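Local coordinates for protein hexokinase (Schistosoma mansoni, PDB 1BDG) that binds glucose and probably transfers phosphate from ATP to this and other hexoses, giving hexose 6-phosphates in the first step of glycolysis, at residues A[393-398]-A[428-433]; A[381-386]-A[418-423]; A[11-16]-A[363-368]; A[289-294]-A[369-374]; A[57-62]-A[239-244]. All blocks are in the same frame, centred on the assembly; numbering follows the deposited sequence.

Contact 1. Residues A[393-398]-A[428-433]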
# COMPACT_ATOMS: atom_id res chain seq x y z
N GLU A 393 15.30 14.28 12.79
CA GLU A 393 14.53 15.03 11.79
C GLU A 393 14.17 14.13 10.62
O GLU A 393 14.96 13.94 9.70
CB GLU A 393 15.33 16.23 11.31
CG GLU A 393 14.52 17.50 11.15
CD GLU A 393 15.19 18.70 11.81
OE1 GLU A 393 16.28 19.10 11.36
OE2 GLU A 393 14.61 19.23 12.79
N VAL A 394 12.98 13.56 10.65
CA VAL A 394 12.53 12.65 9.62
C VAL A 394 11.43 13.20 8.72
O VAL A 394 10.37 13.61 9.21
CB VAL A 394 11.98 11.36 10.25
CG1 VAL A 394 11.79 10.29 9.18
CG2 VAL A 394 12.88 10.87 11.37
N THR A 395 11.69 13.24 7.41
CA THR A 395 10.68 13.65 6.43
C THR A 395 10.15 12.30 5.91
O THR A 395 10.95 11.41 5.55
CB THR A 395 11.29 14.49 5.26
OG1 THR A 395 11.53 15.84 5.71
CG2 THR A 395 10.35 14.53 4.07
N VAL A 396 8.84 12.14 5.90
CA VAL A 396 8.19 10.90 5.47
C VAL A 396 7.49 11.11 4.13
O VAL A 396 6.62 11.96 4.02
CB VAL A 396 7.15 10.48 6.53
CG1 VAL A 396 6.49 9.16 6.17
CG2 VAL A 396 7.80 10.42 7.90
N GLY A 397 7.83 10.32 3.12
CA GLY A 397 7.20 10.48 1.81
C GLY A 397 5.97 9.62 1.69
O GLY A 397 6.11 8.41 1.71
N VAL A 398 4.78 10.19 1.51
CA VAL A 398 3.55 9.37 1.42
C VAL A 398 2.94 9.26 0.03
O VAL A 398 3.21 10.06 -0.86
CB VAL A 398 2.39 9.89 2.34
CG1 VAL A 398 1.60 8.73 2.88
CG2 VAL A 398 2.89 10.77 3.47
N CYS A 428 7.56 15.11 9.42
CA CYS A 428 6.47 15.71 8.66
C CYS A 428 6.15 14.92 7.39
O CYS A 428 7.04 14.55 6.63
CB CYS A 428 6.76 17.17 8.33
SG CYS A 428 7.89 17.35 6.98
N LEU A 429 4.86 14.64 7.19
CA LEU A 429 4.43 13.91 6.01
C LEU A 429 4.44 14.79 4.76
O LEU A 429 3.74 15.79 4.69
CB LEU A 429 3.03 13.31 6.23
CG LEU A 429 2.97 12.21 7.30
CD1 LEU A 429 1.55 11.78 7.56
CD2 LEU A 429 3.81 11.03 6.87
N ARG A 430 5.25 14.41 3.78
CA ARG A 430 5.38 15.16 2.53
C ARG A 430 4.86 14.26 1.41
O ARG A 430 5.48 13.24 1.10
CB ARG A 430 6.86 15.51 2.32
CG ARG A 430 7.19 16.47 1.18
CD ARG A 430 8.71 16.73 1.13
NE ARG A 430 9.08 18.03 0.56
CZ ARG A 430 8.87 18.39 -0.71
NH1 ARG A 430 8.29 17.54 -1.55
NH2 ARG A 430 9.21 19.61 -1.13
N LEU A 431 3.69 14.58 0.86
CA LEU A 431 3.11 13.77 -0.22
C LEU A 431 4.04 13.70 -1.41
O LEU A 431 4.61 14.70 -1.81
CB LEU A 431 1.75 14.34 -0.66
CG LEU A 431 1.27 13.93 -2.06
CD1 LEU A 431 0.14 12.93 -1.97
CD2 LEU A 431 0.82 15.15 -2.82
N SER A 432 4.18 12.51 -1.98
CA SER A 432 5.04 12.27 -3.13
C SER A 432 4.29 12.53 -4.46
O SER A 432 3.98 11.61 -5.24
CB SER A 432 5.54 10.84 -3.08
OG SER A 432 6.30 10.53 -4.23
N GLU A 433 4.09 13.82 -4.73
CA GLU A 433 3.37 14.30 -5.90
C GLU A 433 3.54 13.62 -7.24
O GLU A 433 2.55 13.22 -7.84
CB GLU A 433 3.65 15.78 -6.07
CG GLU A 433 2.51 16.68 -5.62
CD GLU A 433 2.91 18.15 -5.64
OE1 GLU A 433 3.07 18.70 -6.76
OE2 GLU A 433 3.08 18.73 -4.54
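Val394, Val396 and Val398 supply the backbone N and O atoms of strand 393-398 that hydrogen-bond to segment 428-433, which runs the same way beside it. Five hydrogen bonds pass between the two. Arg430 N donates to Val396 O at 2.8 Å, in a nearly straight bond (173° at the hydrogen). On one side of it Cys428 N donates to Val394 O and Val396 N to Cys428 O; on the other Val398 N donates to Arg430 O and Ser432 N to Val398 O. The last reaches beyond the end of strand 428-431, into an inverse gamma turn centred on Ser432. A weaker CA-H...O contact from Gly397 CA to Arg430 O supplements them.

Two parallel strands joined through helices 401-405 and 409-420 make a beta-alpha-beta unit, here at the edge of the six-stranded sheet of the large subdomain, in the fold of the actin-like ATPase clan. Strand 212-218 binds the other edge of strand 393-398.

Apolar contacts gather on the face of Val396, Val398 and Leu429. The CD2 methyl of Leu429 meets Val396 CG1 at 3.3 Å and Val398 CG2 at 3.5 Å; the Leu429 and Val396 side chains lie side by side and point the same way, whereas Val398 crosses Leu429 at a slant. Met413 and Thr414 of helix 409-420 touch Leu429.

On the face of Thr395 and Arg430 the contact is thinner. Thr395 CG2, anti to its backbone N, approaches Arg430 CD at 4.0 Å, while the extended arginine chain carries the guanidinium away toward Glu208 and Asp209, with which it forms long, weak ion pairs.

Contact 2. Residues A[381-386]-A[418-423]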
# COMPACT_ATOMS: atom_id res chain seq x y z
N GLY A 381 2.41 2.48 13.03
CA GLY A 381 3.52 2.01 12.21
C GLY A 381 4.60 3.06 11.96
O GLY A 381 5.78 2.74 12.06
N ILE A 382 4.22 4.29 11.64
CA ILE A 382 5.24 5.31 11.40
C ILE A 382 5.94 5.59 12.71
O ILE A 382 7.15 5.78 12.73
CB ILE A 382 4.70 6.64 10.85
CG1 ILE A 382 3.95 6.43 9.55
CG2 ILE A 382 5.88 7.60 10.58
CD1 ILE A 382 3.37 7.71 9.04
N ALA A 383 5.20 5.62 13.82
CA ALA A 383 5.81 5.87 15.11
C ALA A 383 6.82 4.79 15.41
O ALA A 383 7.76 4.99 16.15
CB ALA A 383 4.79 5.91 16.18
N CYS A 384 6.61 3.61 14.84
CA CYS A 384 7.53 2.51 15.04
C CYS A 384 8.78 2.69 14.19
O CYS A 384 9.88 2.34 14.62
CB CYS A 384 6.89 1.19 14.66
SG CYS A 384 8.15 -0.05 14.37
N ILE A 385 8.60 3.22 12.98
CA ILE A 385 9.70 3.47 12.06
C ILE A 385 10.59 4.56 12.65
O ILE A 385 11.81 4.42 12.72
CB ILE A 385 9.18 3.90 10.67
CG1 ILE A 385 8.62 2.69 9.92
CG2 ILE A 385 10.25 4.57 9.88
CD1 ILE A 385 9.62 1.57 9.72
N LEU A 386 9.95 5.63 13.11
CA LEU A 386 10.66 6.75 13.72
C LEU A 386 11.45 6.29 14.95
O LEU A 386 12.46 6.89 15.31
CB LEU A 386 9.67 7.85 14.13
CG LEU A 386 8.85 8.50 13.02
CD1 LEU A 386 8.17 9.72 13.56
CD2 LEU A 386 9.74 8.87 11.87
N ASP A 418 1.98 11.03 16.62
CA ASP A 418 2.33 12.05 17.56
C ASP A 418 2.35 11.59 19.01
O ASP A 418 3.16 12.06 19.80
CB ASP A 418 1.39 13.23 17.40
CG ASP A 418 2.13 14.49 17.11
OD1 ASP A 418 3.10 14.77 17.82
OD2 ASP A 418 1.73 15.21 16.18
N LYS A 419 1.46 10.68 19.39
CA LYS A 419 1.43 10.19 20.77
C LYS A 419 2.48 9.10 21.00
O LYS A 419 2.78 8.76 22.14
CB LYS A 419 0.06 9.61 21.13
CG LYS A 419 -1.03 10.64 21.32
CD LYS A 419 -2.39 9.99 21.29
CE LYS A 419 -3.48 11.04 21.34
NZ LYS A 419 -3.29 12.06 20.27
N LEU A 420 2.99 8.52 19.91
CA LEU A 420 3.97 7.43 19.98
C LEU A 420 5.36 7.70 19.42
O LEU A 420 6.24 6.85 19.55
CB LEU A 420 3.41 6.20 19.28
CG LEU A 420 1.97 5.85 19.61
CD1 LEU A 420 1.57 4.57 18.91
CD2 LEU A 420 1.84 5.71 21.12
N LYS A 421 5.56 8.84 18.76
CA LYS A 421 6.88 9.11 18.19
C LYS A 421 7.86 9.50 19.27
O LYS A 421 7.45 9.85 20.38
CB LYS A 421 6.83 10.23 17.14
CG LYS A 421 6.60 11.61 17.69
CD LYS A 421 6.54 12.63 16.57
CE LYS A 421 6.40 14.04 17.14
NZ LYS A 421 7.53 14.36 18.08
N PRO A 422 9.18 9.37 19.00
CA PRO A 422 10.20 9.75 19.98
C PRO A 422 9.98 11.24 20.28
O PRO A 422 9.95 12.06 19.34
CB PRO A 422 11.51 9.53 19.21
CG PRO A 422 11.19 8.39 18.35
CD PRO A 422 9.81 8.75 17.82
N LYS A 423 9.81 11.59 21.55
CA LYS A 423 9.56 12.97 21.94
C LYS A 423 10.51 14.02 21.33
O LYS A 423 10.15 15.21 21.20
CB LYS A 423 9.56 13.09 23.44
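Ala383 and Leu420 meet through their CB atoms, 3.4 Å apart, and mark the dense part of this small helix-to-helix-end contact. The alanine methyl also faces the start of the next residue, with Ala383 CB 4.0 Å from Lys421 N, and the backbones come correspondingly near: the CA atoms of Ala383 and Lys421 are 4.6 Å apart. One turn further on, Leu386 takes over. Its CG stands anti to its own carbonyl carbon (chi1 -62°), and its CD1 methyl touches Lys421 CB at 3.9 Å as the two side chains cross at a slant. The leucine stem meets the proline ring, Leu386 CB lying 3.8 Å from Pro422 CD, and Pro422 CG rests 3.6 Å from Leu386 O.

Away from this buried seam the contact gives way to solvent. Asp418 and Lys419 turn outward, and Lys421 touches Leu386 through CB while its ammonium end leads away, where NZ is hydrogen-bonded to Thr425 O. Leu386 also rests on Val417 and Phe427, which extends the apolar surface to strand 426-431.

Lys421 is the first residue to leave helical geometry, and so helix 409-420 ends against helix 357-389. The helices lie on one face of the large-subdomain sheet, the alpha/beta layering characteristic of the actin-like ATPase fold.

Contact 3. Residues A[11-16]-A[363-368]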
# COMPACT_ATOMS: atom_id res chain seq x y z
N LYS A 11 -26.90 -0.97 19.95
CA LYS A 11 -26.46 -2.34 19.68
C LYS A 11 -25.23 -2.25 18.77
O LYS A 11 -24.19 -2.89 19.02
CB LYS A 11 -27.54 -3.13 18.95
CG LYS A 11 -28.73 -3.39 19.79
CD LYS A 11 -29.85 -4.04 19.01
CE LYS A 11 -30.91 -4.56 19.99
NZ LYS A 11 -32.20 -4.94 19.33
N VAL A 12 -25.34 -1.42 17.73
CA VAL A 12 -24.25 -1.22 16.79
C VAL A 12 -23.00 -0.75 17.55
O VAL A 12 -21.88 -1.16 17.24
CB VAL A 12 -24.62 -0.22 15.67
CG1 VAL A 12 -23.45 0.03 14.74
CG2 VAL A 12 -25.79 -0.74 14.89
N VAL A 13 -23.19 0.07 18.57
CA VAL A 13 -22.04 0.53 19.33
C VAL A 13 -21.34 -0.63 20.03
O VAL A 13 -20.13 -0.81 19.91
CB VAL A 13 -22.44 1.60 20.34
CG1 VAL A 13 -21.28 1.86 21.32
CG2 VAL A 13 -22.83 2.87 19.60
N GLU A 14 -22.13 -1.48 20.68
CA GLU A 14 -21.62 -2.62 21.43
C GLU A 14 -20.92 -3.65 20.53
O GLU A 14 -19.92 -4.26 20.93
CB GLU A 14 -22.79 -3.24 22.20
CG GLU A 14 -22.40 -3.92 23.49
CD GLU A 14 -21.63 -3.01 24.43
OE1 GLU A 14 -21.76 -1.76 24.29
OE2 GLU A 14 -20.88 -3.54 25.29
N ILE A 15 -21.44 -3.83 19.33
CA ILE A 15 -20.89 -4.79 18.37
C ILE A 15 -19.58 -4.25 17.79
O ILE A 15 -18.58 -4.99 17.68
CB ILE A 15 -21.94 -5.10 17.24
CG1 ILE A 15 -23.18 -5.75 17.87
CG2 ILE A 15 -21.35 -5.98 16.13
CD1 ILE A 15 -24.45 -5.51 17.14
N LEU A 16 -19.57 -2.96 17.45
CA LEU A 16 -18.39 -2.32 16.89
C LEU A 16 -17.38 -1.84 17.93
O LEU A 16 -16.33 -1.30 17.59
CB LEU A 16 -18.79 -1.17 15.97
CG LEU A 16 -19.64 -1.63 14.78
CD1 LEU A 16 -19.94 -0.45 13.92
CD2 LEU A 16 -18.89 -2.69 14.00
N VAL A 363 -24.90 2.94 9.45
CA VAL A 363 -23.87 2.75 8.42
C VAL A 363 -22.71 3.77 8.45
O VAL A 363 -21.57 3.40 8.18
CB VAL A 363 -24.48 2.64 7.00
CG1 VAL A 363 -23.41 2.62 5.94
CG2 VAL A 363 -25.27 1.36 6.89
N ARG A 364 -22.99 5.03 8.78
CA ARG A 364 -21.92 6.03 8.85
C ARG A 364 -21.01 5.75 10.06
O ARG A 364 -19.83 6.07 10.06
CB ARG A 364 -22.49 7.46 8.94
CG ARG A 364 -21.47 8.57 8.66
CD ARG A 364 -21.48 9.61 9.78
NE ARG A 364 -20.65 10.79 9.52
CZ ARG A 364 -19.32 10.78 9.40
NH1 ARG A 364 -18.64 9.63 9.51
NH2 ARG A 364 -18.65 11.93 9.21
N TYR A 365 -21.59 5.16 11.09
CA TYR A 365 -20.83 4.82 12.28
C TYR A 365 -19.91 3.64 11.94
O TYR A 365 -18.75 3.61 12.33
CB TYR A 365 -21.78 4.47 13.42
CG TYR A 365 -21.11 4.21 14.74
CD1 TYR A 365 -20.60 5.25 15.51
CD2 TYR A 365 -21.01 2.91 15.24
CE1 TYR A 365 -20.01 5.01 16.74
CE2 TYR A 365 -20.43 2.65 16.47
CZ TYR A 365 -19.93 3.70 17.22
OH TYR A 365 -19.38 3.44 18.45
N ALA A 366 -20.44 2.68 11.19
CA ALA A 366 -19.64 1.54 10.79
C ALA A 366 -18.41 2.02 10.00
O ALA A 366 -17.30 1.59 10.27
CB ALA A 366 -20.49 0.55 9.99
N CYS A 367 -18.62 2.95 9.06
CA CYS A 367 -17.53 3.53 8.26
C CYS A 367 -16.48 4.21 9.14
O CYS A 367 -15.30 3.90 9.07
CB CYS A 367 -18.05 4.60 7.27
SG CYS A 367 -18.96 4.01 5.83
N GLU A 368 -16.93 5.20 9.92
CA GLU A 368 -16.10 5.95 10.86
C GLU A 368 -15.23 5.02 11.72
O GLU A 368 -14.04 5.27 11.91
CB GLU A 368 -16.98 6.82 11.78
CG GLU A 368 -16.22 7.48 12.93
CD GLU A 368 -17.12 7.99 14.05
OE1 GLU A 368 -17.68 7.17 14.82
OE2 GLU A 368 -17.24 9.23 14.19
O HOH W 1 -17.94 1.23 19.77
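Near-parallel helix packing sets Val12, Val13 and Leu16 of the N-terminal helix 5-16 against Tyr365 and Ala366 of the long helix 357-389 of the large subdomain. The short axes are 10.6 Å apart at closest and inclined by 20°. Tyr365 fills much of that separation. Its CG is anti to the backbone N (chi1 -176°); the ring lies against helix 5-16, where CD2 meets Val12 CG1 and Leu16 CD1, each at 3.8 Å. Both aliphatic side chains slide past the tyrosine in the opposite direction. Val13 instead crosses it at about a right angle, with CG2 3.7 Å from Tyr365 OH. The same Leu16 CD1 methyl also touches Ala366 CA at 3.7 Å.

A water joins the same partners by polar means: it donates to Val13 O at 3.0 Å and is hydrogen-bonded to Tyr365 OH at 2.9 Å. Phe9 adds an edge-to-face ring contact with Tyr365, and Leu302 and Ile298 of helix 288-304 touch Val12 and Leu16.

One tyrosine thus serves two chemistries, its carbon ring in contact with methyl groups while its hydroxyl is tied through water to the backbone, which probably helps fix the ring's position across the interface.

Contact 4. Residues A[289-294]-A[369-374]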
# COMPACT_ATOMS: atom_id res chain seq x y z
N MET A 289 -7.91 -1.46 -0.41
CA MET A 289 -8.58 -2.58 -1.05
C MET A 289 -9.46 -3.35 -0.08
O MET A 289 -10.42 -4.01 -0.50
CB MET A 289 -7.54 -3.54 -1.64
CG MET A 289 -8.10 -4.87 -2.09
SD MET A 289 -6.84 -5.87 -2.87
CE MET A 289 -7.76 -6.60 -4.14
N TYR A 290 -9.18 -3.23 1.21
CA TYR A 290 -9.96 -4.00 2.17
C TYR A 290 -10.87 -3.24 3.11
O TYR A 290 -11.80 -3.84 3.65
CB TYR A 290 -9.03 -4.90 2.98
CG TYR A 290 -8.08 -5.74 2.15
CD1 TYR A 290 -8.43 -7.02 1.72
CD2 TYR A 290 -6.81 -5.27 1.85
CE1 TYR A 290 -7.54 -7.81 1.02
CE2 TYR A 290 -5.93 -6.05 1.14
CZ TYR A 290 -6.29 -7.31 0.73
OH TYR A 290 -5.36 -8.08 0.07
N LEU A 291 -10.64 -1.94 3.30
CA LEU A 291 -11.49 -1.18 4.22
C LEU A 291 -12.96 -1.13 3.85
O LEU A 291 -13.80 -1.13 4.73
CB LEU A 291 -10.95 0.22 4.45
CG LEU A 291 -9.64 0.34 5.22
CD1 LEU A 291 -9.37 1.76 5.58
CD2 LEU A 291 -9.70 -0.50 6.46
N GLY A 292 -13.28 -1.09 2.57
CA GLY A 292 -14.67 -1.07 2.17
C GLY A 292 -15.32 -2.41 2.46
O GLY A 292 -16.47 -2.50 2.89
N GLU A 293 -14.54 -3.47 2.28
CA GLU A 293 -15.04 -4.81 2.50
C GLU A 293 -15.37 -4.99 3.98
O GLU A 293 -16.29 -5.73 4.33
CB GLU A 293 -14.01 -5.83 2.00
CG GLU A 293 -14.52 -7.26 1.75
CD GLU A 293 -15.71 -7.38 0.76
OE1 GLU A 293 -16.23 -6.36 0.25
OE2 GLU A 293 -16.15 -8.53 0.53
N LEU A 294 -14.68 -4.25 4.85
CA LEU A 294 -14.94 -4.38 6.28
C LEU A 294 -16.34 -3.89 6.63
O LEU A 294 -17.04 -4.55 7.40
CB LEU A 294 -13.88 -3.65 7.12
CG LEU A 294 -12.74 -4.52 7.66
CD1 LEU A 294 -11.70 -3.68 8.36
CD2 LEU A 294 -13.29 -5.58 8.58
N MET A 369 -15.83 3.97 12.27
CA MET A 369 -15.10 3.02 13.11
C MET A 369 -13.97 2.41 12.33
O MET A 369 -12.80 2.48 12.73
CB MET A 369 -16.02 1.90 13.62
CG MET A 369 -17.03 2.33 14.65
SD MET A 369 -16.34 3.35 15.93
CE MET A 369 -16.01 2.16 17.18
N VAL A 370 -14.30 1.83 11.18
CA VAL A 370 -13.33 1.17 10.34
C VAL A 370 -12.23 2.10 9.85
O VAL A 370 -11.06 1.76 9.93
CB VAL A 370 -14.01 0.51 9.14
CG1 VAL A 370 -12.98 -0.07 8.17
CG2 VAL A 370 -14.97 -0.58 9.64
N VAL A 371 -12.61 3.27 9.37
CA VAL A 371 -11.65 4.23 8.84
C VAL A 371 -10.78 4.89 9.91
O VAL A 371 -9.63 5.23 9.64
CB VAL A 371 -12.38 5.29 7.95
CG1 VAL A 371 -11.79 6.69 8.15
CG2 VAL A 371 -12.32 4.87 6.47
N LYS A 372 -11.33 5.05 11.11
CA LYS A 372 -10.60 5.65 12.23
C LYS A 372 -9.44 4.77 12.69
O LYS A 372 -8.32 5.25 12.89
CB LYS A 372 -11.55 5.88 13.40
CG LYS A 372 -12.03 7.29 13.57
CD LYS A 372 -11.91 7.78 15.02
N ARG A 373 -9.73 3.48 12.86
CA ARG A 373 -8.73 2.51 13.29
C ARG A 373 -7.68 2.29 12.20
O ARG A 373 -6.52 1.99 12.49
CB ARG A 373 -9.40 1.19 13.59
CG ARG A 373 -8.46 0.09 14.01
CD ARG A 373 -9.18 -1.24 14.09
NE ARG A 373 -9.62 -1.71 12.78
CZ ARG A 373 -9.96 -2.96 12.52
NH1 ARG A 373 -9.93 -3.89 13.48
NH2 ARG A 373 -10.32 -3.30 11.30
N ALA A 374 -8.10 2.41 10.94
CA ALA A 374 -7.21 2.23 9.81
C ALA A 374 -6.08 3.23 9.90
O ALA A 374 -4.91 2.85 9.99
CB ALA A 374 -7.98 2.42 8.54
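Leu291 and Leu294, one turn apart, both pack on Val370 of the neighbouring helix. From Leu291 the CD2 methyl meets Val370 CG1 at 3.7 Å, the two side chains sliding past each other, and CD1 meets Ala374 CB at 3.3 Å. Leu294 crosses Val370 at a slant, with CD1 3.8 Å from the same CG1 methyl. That Leu294 methyl also lies in the plane of the Arg373 guanidinium, at its edge, 3.3 Å from NH2.

The helices run roughly antiparallel, at 147° between the short segments, with 9.8 Å between axes. Arg373 starts extended and then bends at chi3 (67°), which sets NE off the line of the chain; a salt bridge from NH1 to Asp267 of helix 265-272 holds the charged end. Farther out, Gly292 N is hydrogen-bonded to Thr325 OG1, and Leu402 and Leu328 approach Leu291 and Val371. By similarity, these three outer residues and Met289 belong to the ATP site, so the helix pair lies next to residues assigned to it.

Chemically the interface is a buried aliphatic seam, dependent on shape rather than on directional bonds, and its one cationic group probably has its charge largely balanced by Asp267.

Contact 5. Residues A[57-62]-A[239-244]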
# COMPACT_ATOMS: atom_id res chain seq x y z
N TYR A 57 18.81 -3.17 -1.68
CA TYR A 57 20.11 -2.93 -2.28
C TYR A 57 20.29 -1.52 -2.85
O TYR A 57 21.20 -1.27 -3.63
CB TYR A 57 20.47 -4.02 -3.29
CG TYR A 57 21.03 -5.26 -2.65
CD1 TYR A 57 20.19 -6.28 -2.24
CD2 TYR A 57 22.39 -5.40 -2.44
CE1 TYR A 57 20.69 -7.42 -1.63
CE2 TYR A 57 22.90 -6.53 -1.83
CZ TYR A 57 22.05 -7.54 -1.42
OH TYR A 57 22.56 -8.67 -0.81
N VAL A 58 19.36 -0.63 -2.51
CA VAL A 58 19.48 0.76 -2.91
C VAL A 58 20.17 1.30 -1.68
O VAL A 58 19.57 1.38 -0.60
CB VAL A 58 18.13 1.49 -3.02
CG1 VAL A 58 18.37 2.97 -3.24
CG2 VAL A 58 17.34 0.95 -4.18
N THR A 59 21.46 1.56 -1.79
CA THR A 59 22.20 2.07 -0.65
C THR A 59 22.20 3.61 -0.57
O THR A 59 21.86 4.17 0.48
CB THR A 59 23.61 1.47 -0.63
OG1 THR A 59 24.24 1.67 -1.90
CG2 THR A 59 23.52 -0.02 -0.37
N LYS A 60 22.47 4.28 -1.68
CA LYS A 60 22.51 5.75 -1.70
C LYS A 60 21.35 6.37 -2.52
O LYS A 60 21.23 6.12 -3.73
CB LYS A 60 23.86 6.23 -2.25
N THR A 61 20.55 7.22 -1.87
CA THR A 61 19.42 7.88 -2.53
C THR A 61 19.84 8.95 -3.55
O THR A 61 20.76 9.73 -3.31
CB THR A 61 18.47 8.55 -1.52
OG1 THR A 61 19.24 9.34 -0.61
CG2 THR A 61 17.66 7.49 -0.75
N PRO A 62 19.12 9.01 -4.68
CA PRO A 62 19.39 9.98 -5.74
C PRO A 62 19.53 11.41 -5.26
O PRO A 62 18.65 11.97 -4.59
CB PRO A 62 18.21 9.77 -6.68
CG PRO A 62 17.99 8.28 -6.57
CD PRO A 62 18.03 8.10 -5.07
N VAL A 239 28.64 -5.75 4.29
CA VAL A 239 28.72 -4.81 3.19
C VAL A 239 29.73 -3.67 3.36
O VAL A 239 30.48 -3.64 4.34
CB VAL A 239 27.33 -4.31 2.79
CG1 VAL A 239 26.96 -3.08 3.59
CG2 VAL A 239 27.26 -4.07 1.28
N LYS A 240 29.77 -2.76 2.39
CA LYS A 240 30.74 -1.65 2.42
C LYS A 240 30.15 -0.27 2.65
O LYS A 240 30.76 0.55 3.33
CB LYS A 240 31.62 -1.70 1.15
CG LYS A 240 32.22 -0.37 0.67
CD LYS A 240 33.23 -0.60 -0.44
CE LYS A 240 34.30 -1.55 0.08
NZ LYS A 240 35.33 -1.96 -0.91
N GLU A 241 28.96 -0.01 2.09
CA GLU A 241 28.30 1.28 2.26
C GLU A 241 27.56 1.26 3.59
O GLU A 241 26.97 0.26 3.96
CB GLU A 241 27.34 1.58 1.12
CG GLU A 241 26.98 0.39 0.31
CD GLU A 241 28.03 0.05 -0.70
OE1 GLU A 241 28.94 -0.72 -0.37
OE2 GLU A 241 27.92 0.56 -1.84
N PRO A 242 27.49 2.40 4.27
CA PRO A 242 26.83 2.46 5.56
C PRO A 242 25.38 2.08 5.62
O PRO A 242 24.96 1.48 6.62
CB PRO A 242 27.04 3.91 5.96
CG PRO A 242 26.95 4.61 4.65
CD PRO A 242 27.81 3.75 3.78
N GLU A 243 24.61 2.41 4.58
CA GLU A 243 23.16 2.15 4.60
C GLU A 243 22.52 1.45 3.39
O GLU A 243 23.13 1.30 2.32
CB GLU A 243 22.42 3.48 4.82
CG GLU A 243 23.02 4.37 5.89
CD GLU A 243 22.26 5.65 6.07
OE1 GLU A 243 22.14 6.41 5.09
OE2 GLU A 243 21.77 5.90 7.20
N VAL A 244 21.26 1.07 3.59
CA VAL A 244 20.44 0.40 2.59
C VAL A 244 18.96 0.67 2.87
O VAL A 244 18.53 0.73 4.03
CB VAL A 244 20.66 -1.13 2.58
CG1 VAL A 244 20.06 -1.77 3.83
CG2 VAL A 244 20.07 -1.74 1.31
O HOH W 2 21.98 6.76 2.54
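Thr59 meets Glu241, and Val244 lies beside the backbone of Tyr57 and Val58, in a contact made by a loop and the start of a strand. Aliphatic contact is carried by the threonine methyl: Thr59 CG2 is 3.5 Å from Glu241 CG, the two side chains crossing at a slant. Glu241 bends at chi2 (-81°), so that its CD turns off from the line of the stem while CG remains against the threonine.

Backbone contact is weaker than in a regular strand pair. Val244 CA approaches Val58 O at 3.4 Å in a CA-H...O contact with 140° at the hydrogen. Val244 CG2, anti to its backbone N, lies 3.5 Å from Tyr57 N. A backbone hydrogen bond forms one residue further on, between Val58 and Val245.

Water supplies the remaining polar link. One molecule donates to Glu243 OE1 at 2.6 Å and, weakly, to Thr59 O at 3.3 Å. The other carboxylate oxygen, Glu243 OE2, forms a salt bridge with Arg391, so the carboxylate has a partner at each oxygen and its rotation is probably restricted.

Val58 itself packs on Val199 of helix 197-206 and Ile443 of helix 435-444. Here the chain leaves the short edge strand 54-55, antiparallel to strand 243-247, and heads for strand 68-75 of the other sheet: a connection between the two lobes of the hexokinase fold, at the border of the large-subdomain sheet.

From the N terminus, helix 5-16 opens the longest loop, which contact 3 closes only when the chain reaches 363-368. Contact 5 opens and closes within that span, joining the connection toward the small-subdomain sheet to strand 243-247, its centre about 47 Å from that of contact 3. Contact 4 opens at 289-294 and closes just after contact 3, so the two cross; they touch where Leu16 O meets Met369 CE. Contacts 2 and 1 then follow and cross in turn, alternating helix 357-389, strand 393-399, helix 409-420 and strand 426-431. Helix 357-389 serves contacts 3, 4 and 2 in succession, linking the helical end of the large subdomain to its sheet, which contacts 1 and 5 share.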